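Phosphoribosylaminoimidazole carboxylase (Treponema denticola, PDB 5C5D) catalyses the reversible carboxylation of 5-aminoimidazole ribonucleotide (AIR) with CO2 to 4-carboxy-5-aminoimidazole ribonucleotide (CAIR) in de novo purine synthesis. Local coordinates at residues D[104-107]-D[108-111]; D[44-47]-D[48-52]; D[23-27]-D[28-32]; D[74-77]-D[78-82]. The protein carries 1 engineered substitution. One frame throughout, in Å; residues are numbered along the deposited sequence. Where two conformers were deposited one is given.

Contact 1. Residues D[104-107]-D[108-111]; sequences RMPS and GISP
The two proline rings, Pro106 and Pro111, each meet an apolar side chain from the other half of this loop. Pro106 offers its CG to Ile109, where the nearest atom is CG1 at 3.9 Å. The CB of Ile109 lies only slightly further off, so the branch point as well as CG1 rests near the ring. The ring of Pro111 is touched by Met105, with CG of Met105 4.0 Å from CD of Pro111.

Met105 also reaches Ile109. Its SD lies 3.6 Å from CG2 of Ile109, while its CB is 3.4 Å from the Ile109 carbonyl O. The chain of Met105 bends about its CB-CG bond (chi2 -64°), which turns SD to the CG2 branch. Ile109 is thus used on two sides: CG2 meets sulfur and CG1 meets the proline.

The loop follows helix 99-103 and leads into strand 112-113. Within it, Pro106 to Ile109 form a type II beta turn. Gly108 takes the third position with a positive phi of 100°, as is usual for glycine in this turn. The closing bond from Ile109 N to Pro106 O is weak, at 3.4 Å.

Two other subunits bond to this loop. Asn119 of the second subunit accepts from Gly108 N and donates to Pro106 O, so it grips the turn through both ends of its amide. In the third subunit, Lys41, a substrate-binding residue, donates to Ser107 O, and Arg68 donates to Met105 O.

Contact 2. Residues D[44-47]-D[48-52]; sequences EHVV and SMLKE
Val46 and Leu50 form the buried apolar part of this helix segment, lying side by side with CG1 of Val46 4.0 Å from CD1 of Leu50. CG of Leu50 also sits 3.2 Å from the Val46 carbonyl O, which accepts from Leu50 N at 2.9 Å. The other i to i+4 backbone bonds, from Ser48, Met49 and Lys51, are regular and make this an ordinary alpha helix.

One helical turn also brings His45 and Met49 together. Met49 is extended until its last bond, where it bends (chi3 -62°) and carries CE to 3.5 Å from NE2 of His45. The methyl approaches the ring obliquely.

Toward solvent the contact is thinner. Lys51 is exposed and runs out extended, though its CE still lies 3.6 Å from CG1 of Val47. Ser48 was modelled in two conformers. In one of them a water links its OG to the Glu44 carbonyl O, so this bridge is tentative.

The segment is part of helix 43-54. His45 NE2 donates to the carbonyl of Ile36, at the end of strand 31-36. Helix 72-79 packs alongside, with Phe75 against Val46 and Phe79 against Val47, Leu50 and Lys51.

Contact 3. Residues D[23-27]-D[28-32]; sequences SELKT and FGIEY
Thr27 and Phe28 are set by their first torsions. Thr27 OG1 stands between its own backbone N and carbonyl carbon (chi1 68°), and Phe28 CG turns opposite its carbonyl carbon (chi1 -63°). The hydroxyl therefore comes to 4.0 Å above one face of the Phe28 ring, near the rim. It donates to Glu24 O at a short 2.5 Å, in the carbonyl plane on a lone pair. CD2 of Phe28 lies 3.3 Å from the same Glu24 O, and CE2 touches CG of Glu24.

Helix 15-27 ends here in a Schellman motif. Gly29 has a positive phi of 78°. Its N donates to Lys26 O from above the carbonyl plane, while Ile30 N donates to Leu25 O at 3.1 Å. The motif brings Leu25 CD2 within 4.3 Å of Ile30 CD1. Further on, Leu25 CD1 packs at 3.9 Å on CB of Tyr32.

The turn leads into strand 31-36 of a beta-alpha-beta unit. Leu25 and Ile30 face strand 4-9, and Phe28 meets Tyr142 of the long C-terminal helix. The chemistry is thus divided: hydroxyl and amide donors occupy the last helical carbonyls, while Leu25 and Ile30 tie the helix end to the sheet and Phe28 ties it to the neighbouring helices.

Contact 4. Residues D[74-77]-D[78-82]; sequences GFVD and GFVKG
Val76 and Val80 meet near the C-terminal end of helix 72-79, in the beta-alpha-beta unit that runs from strand 60-65 to strand 84-86. The strand order 2-1-3-4-5 of the parallel sheet is that of a flavodoxin-like fold.

The apolar contact is modest. CG1 of Val76 and CG1 of Val80 approach at 4.1 Å. Both valines also pack on Tyr62 of strand 60-65, so this face of the helix end is turned to the sheet.

The polar side chain is Asp77. Its CG lies opposite its backbone N (chi1 -164°), and the carboxylate is buried. OD1 accepts from Thr84 OG1, and OD2 accepts from Ser110 N. OD2 also forms a salt bridge with Arg126 of the second subunit. These partners would be expected to favour the charged carboxylate.

Backbone bonds show the helix giving out. Gly78 N still donates to Gly74 O at 2.9 Å, but the bond from Phe79 N to Phe75 O is weak. Phe79 N has a better partner in Val76 O, at 3.0 Å and from above the carbonyl plane. Val76 O takes a second bond from Val80 N, also 3.0 Å long and almost in line with the carbonyl.

How the contacts relate
Contacts 1 and 4 are buried and touch each other, because the 104-111 loop lies against the end of helix 72-79. Contact 2 is only partly buried. Its helix packs beside helix 72-79, so contact 4 stands between the loop and helix 43-54. Contact 3 is also partly buried but lies apart, with its centre about 27 Å from that of contact 1 and across the centre of the chain. Contacts 3 and 4 both mark a helix end before a strand, one by a Schellman motif and one by a shared carbonyl. Contact 2 is mid-helix. Contact 1 meets residues of two other subunits. Contacts 1 and 2 both lie near substrate-binding residues, whereas contact 3 is away from the annotated sites.

Contact 1. Residues D[104-107]-D[108-111]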
loop_
_atom_site.group_PDB
_atom_site.type_symbol
_atom_site.label_atom_id
_atom_site.label_comp_id
_atom_site.label_asym_id
_atom_site.label_seq_id
_atom_site.Cartn_x
_atom_site.Cartn_y
_atom_site.Cartn_z
ATOM N N ARG D 104 15.298 1.914 5.297
ATOM C CA ARG D 104 16.087 1.836 4.070
ATOM C C ARG D 104 17.407 2.595 4.120
ATOM O O ARG D 104 17.595 3.647 3.506
ATOM C CB ARG D 104 15.237 2.337 2.912
ATOM C CG ARG D 104 14.097 1.361 2.610
ATOM C CD ARG D 104 14.601 0.279 1.683
ATOM N NE ARG D 104 14.808 0.812 0.327
ATOM C CZ ARG D 104 15.518 0.247 -0.642
ATOM N NH1 ARG D 104 16.205 -0.869 -0.430
ATOM N NH2 ARG D 104 15.567 0.809 -1.841
ATOM N N MET D 105 18.311 2.034 4.890
ATOM C CA MET D 105 19.638 2.608 5.075
ATOM C C MET D 105 20.579 2.166 3.953
ATOM O O MET D 105 20.411 1.071 3.382
ATOM C CB MET D 105 20.183 2.185 6.440
ATOM C CG MET D 105 19.417 2.737 7.622
ATOM S SD MET D 105 19.483 4.521 7.767
ATOM C CE MET D 105 17.912 5.073 7.032
ATOM N N PRO D 106 21.576 2.991 3.649
ATOM C CA PRO D 106 22.647 2.557 2.744
ATOM C C PRO D 106 23.500 1.492 3.443
ATOM O O PRO D 106 23.376 1.306 4.658
ATOM C CB PRO D 106 23.431 3.837 2.487
ATOM C CG PRO D 106 23.255 4.642 3.696
ATOM C CD PRO D 106 21.828 4.336 4.183
ATOM N N SER D 107 24.338 0.782 2.697
ATOM C CA SER D 107 25.231 -0.176 3.336
ATOM C C SER D 107 26.180 0.665 4.160
ATOM O O SER D 107 26.584 1.717 3.710
ATOM C CB SER D 107 25.987 -1.015 2.315
ATOM O OG SER D 107 26.746 -0.159 1.479
ATOM N N GLY D 108 26.483 0.239 5.381
ATOM C CA GLY D 108 27.422 0.961 6.218
ATOM C C GLY D 108 26.809 1.857 7.259
ATOM O O GLY D 108 27.528 2.488 8.037
ATOM N N ILE D 109 25.478 1.884 7.297
ATOM C CA ILE D 109 24.716 2.646 8.279
ATOM C C ILE D 109 23.752 1.645 8.895
ATOM O O ILE D 109 22.879 1.102 8.201
ATOM C CB ILE D 109 23.977 3.846 7.620
ATOM C CG1 ILE D 109 25.003 4.863 7.131
ATOM C CG2 ILE D 109 22.999 4.506 8.568
ATOM C CD1 ILE D 109 25.836 5.542 8.243
ATOM N N SER D 110 23.933 1.339 10.172
ATOM C CA SER D 110 23.297 0.128 10.733
ATOM C C SER D 110 22.513 0.332 12.026
ATOM O O SER D 110 22.669 -0.440 12.956
ATOM C CB SER D 110 24.383 -0.933 10.969
ATOM O OG SER D 110 25.313 -0.482 11.938
ATOM N N PRO D 111 21.647 1.366 12.094
ATOM C CA PRO D 111 20.845 1.469 13.315
ATOM C C PRO D 111 19.886 0.298 13.446
ATOM O O PRO D 111 19.341 -0.153 12.439
ATOM C CB PRO D 111 20.099 2.784 13.124
ATOM C CG PRO D 111 20.060 2.973 11.653
ATOM C CD PRO D 111 21.307 2.432 11.136
#

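Contact 2. Residues D[44-47]-D[48-52]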
loop_
_atom_site.group_PDB
_atom_site.type_symbol
_atom_site.label_atom_id
_atom_site.label_comp_id
_atom_site.label_asym_id
_atom_site.label_seq_id
_atom_site.Cartn_x
_atom_site.Cartn_y
_atom_site.Cartn_z
ATOM N N GLU D 44 25.289 21.098 13.566
ATOM C CA GLU D 44 26.468 21.417 14.364
ATOM C C GLU D 44 26.213 21.193 15.844
ATOM O O GLU D 44 27.094 20.727 16.569
ATOM C CB GLU D 44 26.907 22.862 14.141
ATOM C CG GLU D 44 27.549 23.123 12.802
ATOM C CD GLU D 44 28.062 24.554 12.676
ATOM O OE1 GLU D 44 27.309 25.494 13.015
ATOM O OE2 GLU D 44 29.224 24.736 12.250
ATOM N N HIS D 45 25.002 21.534 16.284
ATOM C CA HIS D 45 24.600 21.318 17.664
ATOM C C HIS D 45 24.587 19.808 17.977
ATOM O O HIS D 45 25.069 19.383 19.033
ATOM C CB HIS D 45 23.230 21.968 17.894
ATOM C CG HIS D 45 22.444 21.403 19.038
ATOM N ND1 HIS D 45 22.704 21.727 20.354
ATOM C CD2 HIS D 45 21.348 20.608 19.057
ATOM C CE1 HIS D 45 21.824 21.124 21.135
ATOM N NE2 HIS D 45 20.989 20.440 20.374
ATOM N N VAL D 46 24.073 19.013 17.045
ATOM C CA VAL D 46 24.001 17.560 17.233
ATOM C C VAL D 46 25.428 17.005 17.270
ATOM O O VAL D 46 25.761 16.224 18.150
ATOM C CB VAL D 46 23.173 16.868 16.142
ATOM C CG1 VAL D 46 23.329 15.376 16.214
ATOM C CG2 VAL D 46 21.683 17.176 16.304
ATOM N N VAL D 47 26.275 17.424 16.340
ATOM C CA VAL D 47 27.675 16.966 16.327
ATOM C C VAL D 47 28.382 17.311 17.629
ATOM O O VAL D 47 29.094 16.490 18.199
ATOM C CB VAL D 47 28.440 17.563 15.138
ATOM C CG1 VAL D 47 29.968 17.363 15.289
ATOM C CG2 VAL D 47 27.964 16.923 13.870
ATOM N N SER D 48 28.207 18.538 18.103
ATOM C CA SER D 48 28.864 18.966 19.325
ATOM C C SER D 48 28.454 18.082 20.499
ATOM O O SER D 48 29.298 17.661 21.300
ATOM C CB SER D 48 28.547 20.434 19.603
ATOM O OG SER D 48 29.304 21.238 18.728
ATOM N N MET D 49 27.165 17.785 20.579
ATOM C CA MET D 49 26.617 16.924 21.616
ATOM C C MET D 49 27.168 15.516 21.519
ATOM O O MET D 49 27.573 14.930 22.529
ATOM C CB MET D 49 25.101 16.877 21.491
ATOM C CG MET D 49 24.420 16.093 22.542
ATOM S SD MET D 49 22.736 15.843 21.970
ATOM C CE MET D 49 22.211 17.552 21.904
ATOM N N LEU D 50 27.182 14.981 20.308
ATOM C CA LEU D 50 27.679 13.621 20.116
ATOM C C LEU D 50 29.165 13.541 20.491
ATOM O O LEU D 50 29.595 12.532 21.068
ATOM C CB LEU D 50 27.479 13.144 18.688
ATOM C CG LEU D 50 26.039 13.003 18.212
ATOM C CD1 LEU D 50 26.001 12.486 16.784
ATOM C CD2 LEU D 50 25.242 12.066 19.119
ATOM N N LYS D 51 29.952 14.575 20.191
ATOM C CA LYS D 51 31.380 14.519 20.540
ATOM C C LYS D 51 31.563 14.426 22.052
ATOM O O LYS D 51 32.464 13.739 22.544
ATOM C CB LYS D 51 32.144 15.723 19.986
ATOM C CG LYS D 51 32.359 15.637 18.489
ATOM C CD LYS D 51 33.208 16.797 17.970
ATOM C CE LYS D 51 33.368 16.743 16.460
ATOM N NZ LYS D 51 34.042 17.987 15.959
ATOM N N GLU D 52 30.719 15.128 22.796
ATOM C CA GLU D 52 30.806 15.087 24.253
ATOM C C GLU D 52 30.499 13.676 24.790
ATOM O O GLU D 52 31.257 13.157 25.619
ATOM C CB GLU D 52 29.853 16.105 24.881
ATOM C CG GLU D 52 30.303 17.549 24.685
ATOM C CD GLU D 52 29.204 18.564 24.945
ATOM O OE1 GLU D 52 28.073 18.164 25.287
ATOM O OE2 GLU D 52 29.478 19.771 24.802
HETATM O O HOH W 1 29.858 20.940 16.039
#

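Contact 3. Residues D[23-27]-D[28-32]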
loop_
_atom_site.group_PDB
_atom_site.type_symbol
_atom_site.label_atom_id
_atom_site.label_comp_id
_atom_site.label_asym_id
_atom_site.label_seq_id
_atom_site.Cartn_x
_atom_site.Cartn_y
_atom_site.Cartn_z
ATOM N N SER D 23 11.529 5.758 30.954
ATOM C CA SER D 23 10.825 5.103 32.049
ATOM C C SER D 23 11.182 3.626 32.098
ATOM O O SER D 23 11.422 3.061 33.167
ATOM C CB SER D 23 9.306 5.265 31.902
ATOM O OG SER D 23 8.929 6.598 32.168
ATOM N N GLU D 24 11.224 3.002 30.940
ATOM C CA GLU D 24 11.508 1.575 30.911
ATOM C C GLU D 24 12.988 1.327 31.235
ATOM O O GLU D 24 13.313 0.379 31.951
ATOM C CB GLU D 24 11.120 0.974 29.548
ATOM C CG GLU D 24 10.815 -0.500 29.615
ATOM C CD GLU D 24 9.504 -0.790 30.330
ATOM O OE1 GLU D 24 8.835 0.164 30.770
ATOM O OE2 GLU D 24 9.122 -1.975 30.429
ATOM N N LEU D 25 13.886 2.184 30.752
ATOM C CA LEU D 25 15.312 2.025 31.087
ATOM C C LEU D 25 15.538 2.137 32.599
ATOM O O LEU D 25 16.398 1.469 33.170
ATOM C CB LEU D 25 16.171 3.052 30.359
ATOM C CG LEU D 25 16.310 2.892 28.852
ATOM C CD1 LEU D 25 16.951 4.150 28.264
ATOM C CD2 LEU D 25 17.111 1.664 28.514
ATOM N N LYS D 26 14.740 2.958 33.266
ATOM C CA LYS D 26 14.897 3.127 34.698
ATOM C C LYS D 26 14.585 1.835 35.436
ATOM O O LYS D 26 15.222 1.539 36.439
ATOM C CB LYS D 26 14.001 4.260 35.198
ATOM C CG LYS D 26 14.317 4.693 36.605
ATOM C CD LYS D 26 13.701 6.034 36.911
ATOM C CE LYS D 26 14.230 6.586 38.218
ATOM N NZ LYS D 26 13.695 7.946 38.490
ATOM N N THR D 27 13.624 1.064 34.930
ATOM C CA THR D 27 13.264 -0.207 35.543
ATOM C C THR D 27 14.424 -1.213 35.448
ATOM O O THR D 27 14.576 -2.052 36.329
ATOM C CB THR D 27 12.010 -0.837 34.902
ATOM O OG1 THR D 27 12.290 -1.255 33.574
ATOM C CG2 THR D 27 10.867 0.151 34.865
ATOM N N PHE D 28 15.239 -1.121 34.395
ATOM C CA PHE D 28 16.420 -1.989 34.238
ATOM C C PHE D 28 17.661 -1.480 34.974
ATOM O O PHE D 28 18.703 -2.156 34.990
ATOM C CB PHE D 28 16.784 -2.156 32.756
ATOM C CG PHE D 28 15.728 -2.843 31.935
ATOM C CD1 PHE D 28 15.397 -4.157 32.182
ATOM C CD2 PHE D 28 15.086 -2.182 30.892
ATOM C CE1 PHE D 28 14.431 -4.791 31.426
ATOM C CE2 PHE D 28 14.122 -2.815 30.122
ATOM C CZ PHE D 28 13.787 -4.118 30.398
ATOM N N GLY D 29 17.562 -0.297 35.574
ATOM C CA GLY D 29 18.666 0.272 36.323
ATOM C C GLY D 29 19.751 0.885 35.437
ATOM O O GLY D 29 20.934 0.947 35.806
ATOM N N ILE D 30 19.335 1.367 34.278
ATOM C CA ILE D 30 20.251 1.899 33.264
ATOM C C ILE D 30 20.141 3.417 33.185
ATOM O O ILE D 30 19.056 3.968 32.954
ATOM C CB ILE D 30 19.963 1.275 31.869
ATOM C CG1 ILE D 30 20.263 -0.222 31.891
ATOM C CG2 ILE D 30 20.783 1.967 30.785
ATOM C CD1 ILE D 30 19.692 -1.004 30.733
ATOM N N GLU D 31 21.272 4.093 33.381
ATOM C CA GLU D 31 21.289 5.546 33.294
ATOM C C GLU D 31 20.981 5.980 31.875
ATOM O O GLU D 31 21.494 5.386 30.908
ATOM C CB GLU D 31 22.647 6.127 33.723
ATOM C CG GLU D 31 22.644 7.667 33.771
ATOM C CD GLU D 31 23.961 8.285 34.244
ATOM O OE1 GLU D 31 24.887 7.556 34.661
ATOM O OE2 GLU D 31 24.049 9.523 34.187
ATOM N N TYR D 32 20.220 7.070 31.761
ATOM C CA TYR D 32 19.888 7.653 30.458
ATOM C C TYR D 32 20.065 9.179 30.485
ATOM O O TYR D 32 20.116 9.816 31.556
ATOM C CB TYR D 32 18.451 7.291 30.027
ATOM C CG TYR D 32 17.419 7.862 30.956
ATOM C CD1 TYR D 32 17.022 9.177 30.834
ATOM C CD2 TYR D 32 16.839 7.081 31.943
ATOM C CE1 TYR D 32 16.089 9.724 31.698
ATOM C CE2 TYR D 32 15.897 7.606 32.796
ATOM C CZ TYR D 32 15.533 8.940 32.670
ATOM O OH TYR D 32 14.597 9.508 33.511
#

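Contact 4. Residues D[74-77]-D[78-82]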
loop_
_atom_site.group_PDB
_atom_site.type_symbol
_atom_site.label_atom_id
_atom_site.label_comp_id
_atom_site.label_asym_id
_atom_site.label_seq_id
_atom_site.Cartn_x
_atom_site.Cartn_y
_atom_site.Cartn_z
ATOM N N GLY D 74 20.199 7.793 10.932
ATOM C CA GLY D 74 21.369 7.563 10.104
ATOM C C GLY D 74 22.498 8.543 10.360
ATOM O O GLY D 74 23.664 8.170 10.277
ATOM N N PHE D 75 22.165 9.798 10.632
ATOM C CA PHE D 75 23.166 10.823 10.903
ATOM C C PHE D 75 23.973 10.477 12.126
ATOM O O PHE D 75 25.196 10.493 12.113
ATOM C CB PHE D 75 22.463 12.148 11.084
ATOM C CG PHE D 75 23.384 13.296 11.327
ATOM C CD1 PHE D 75 24.048 13.891 10.274
ATOM C CD2 PHE D 75 23.581 13.782 12.600
ATOM C CE1 PHE D 75 24.901 14.961 10.492
ATOM C CE2 PHE D 75 24.438 14.863 12.825
ATOM C CZ PHE D 75 25.087 15.445 11.770
ATOM N N VAL D 76 23.267 10.128 13.187
ATOM C CA VAL D 76 23.923 9.761 14.431
ATOM C C VAL D 76 24.691 8.454 14.248
ATOM O O VAL D 76 25.833 8.334 14.665
ATOM C CB VAL D 76 22.905 9.609 15.565
ATOM C CG1 VAL D 76 23.546 9.027 16.828
ATOM C CG2 VAL D 76 22.240 10.961 15.873
ATOM N N ASP D 77 24.052 7.460 13.631
ATOM C CA ASP D 77 24.720 6.189 13.392
ATOM C C ASP D 77 26.004 6.323 12.559
ATOM O O ASP D 77 26.998 5.616 12.794
ATOM C CB ASP D 77 23.775 5.217 12.697
ATOM C CG ASP D 77 24.277 3.828 12.769
ATOM O OD1 ASP D 77 24.027 3.162 13.803
ATOM O OD2 ASP D 77 24.946 3.424 11.797
ATOM N N GLY D 78 26.022 7.247 11.603
ATOM C CA GLY D 78 27.223 7.465 10.819
ATOM C C GLY D 78 28.343 8.169 11.564
ATOM O O GLY D 78 29.496 8.116 11.151
ATOM N N PHE D 79 27.997 8.831 12.656
ATOM C CA PHE D 79 28.964 9.603 13.430
ATOM C C PHE D 79 29.597 8.802 14.577
ATOM O O PHE D 79 30.825 8.841 14.772
ATOM C CB PHE D 79 28.289 10.854 13.995
ATOM C CG PHE D 79 29.269 11.803 14.629
ATOM C CD1 PHE D 79 29.884 12.783 13.867
ATOM C CD2 PHE D 79 29.628 11.664 15.955
ATOM C CE1 PHE D 79 30.825 13.622 14.427
ATOM C CE2 PHE D 79 30.573 12.506 16.525
ATOM C CZ PHE D 79 31.164 13.483 15.750
ATOM N N VAL D 80 28.779 8.096 15.358
ATOM C CA VAL D 80 29.276 7.478 16.591
ATOM C C VAL D 80 29.918 6.130 16.302
ATOM O O VAL D 80 29.684 5.527 15.249
ATOM C CB VAL D 80 28.155 7.304 17.645
ATOM C CG1 VAL D 80 27.476 8.623 17.960
ATOM C CG2 VAL D 80 27.069 6.332 17.167
ATOM N N LYS D 81 30.746 5.682 17.241
ATOM C CA LYS D 81 31.517 4.450 17.086
ATOM C C LYS D 81 30.644 3.211 17.230
ATOM O O LYS D 81 30.694 2.291 16.399
ATOM C CB LYS D 81 32.646 4.393 18.121
ATOM C CG LYS D 81 33.679 5.499 17.985
ATOM C CD LYS D 81 34.872 5.292 18.940
ATOM C CE LYS D 81 34.464 5.191 20.410
ATOM N NZ LYS D 81 33.724 6.394 20.901
ATOM N N GLY D 82 29.888 3.176 18.321
ATOM C CA GLY D 82 29.141 1.997 18.720
ATOM C C GLY D 82 27.756 1.933 18.127
ATOM O O GLY D 82 27.383 2.731 17.276
#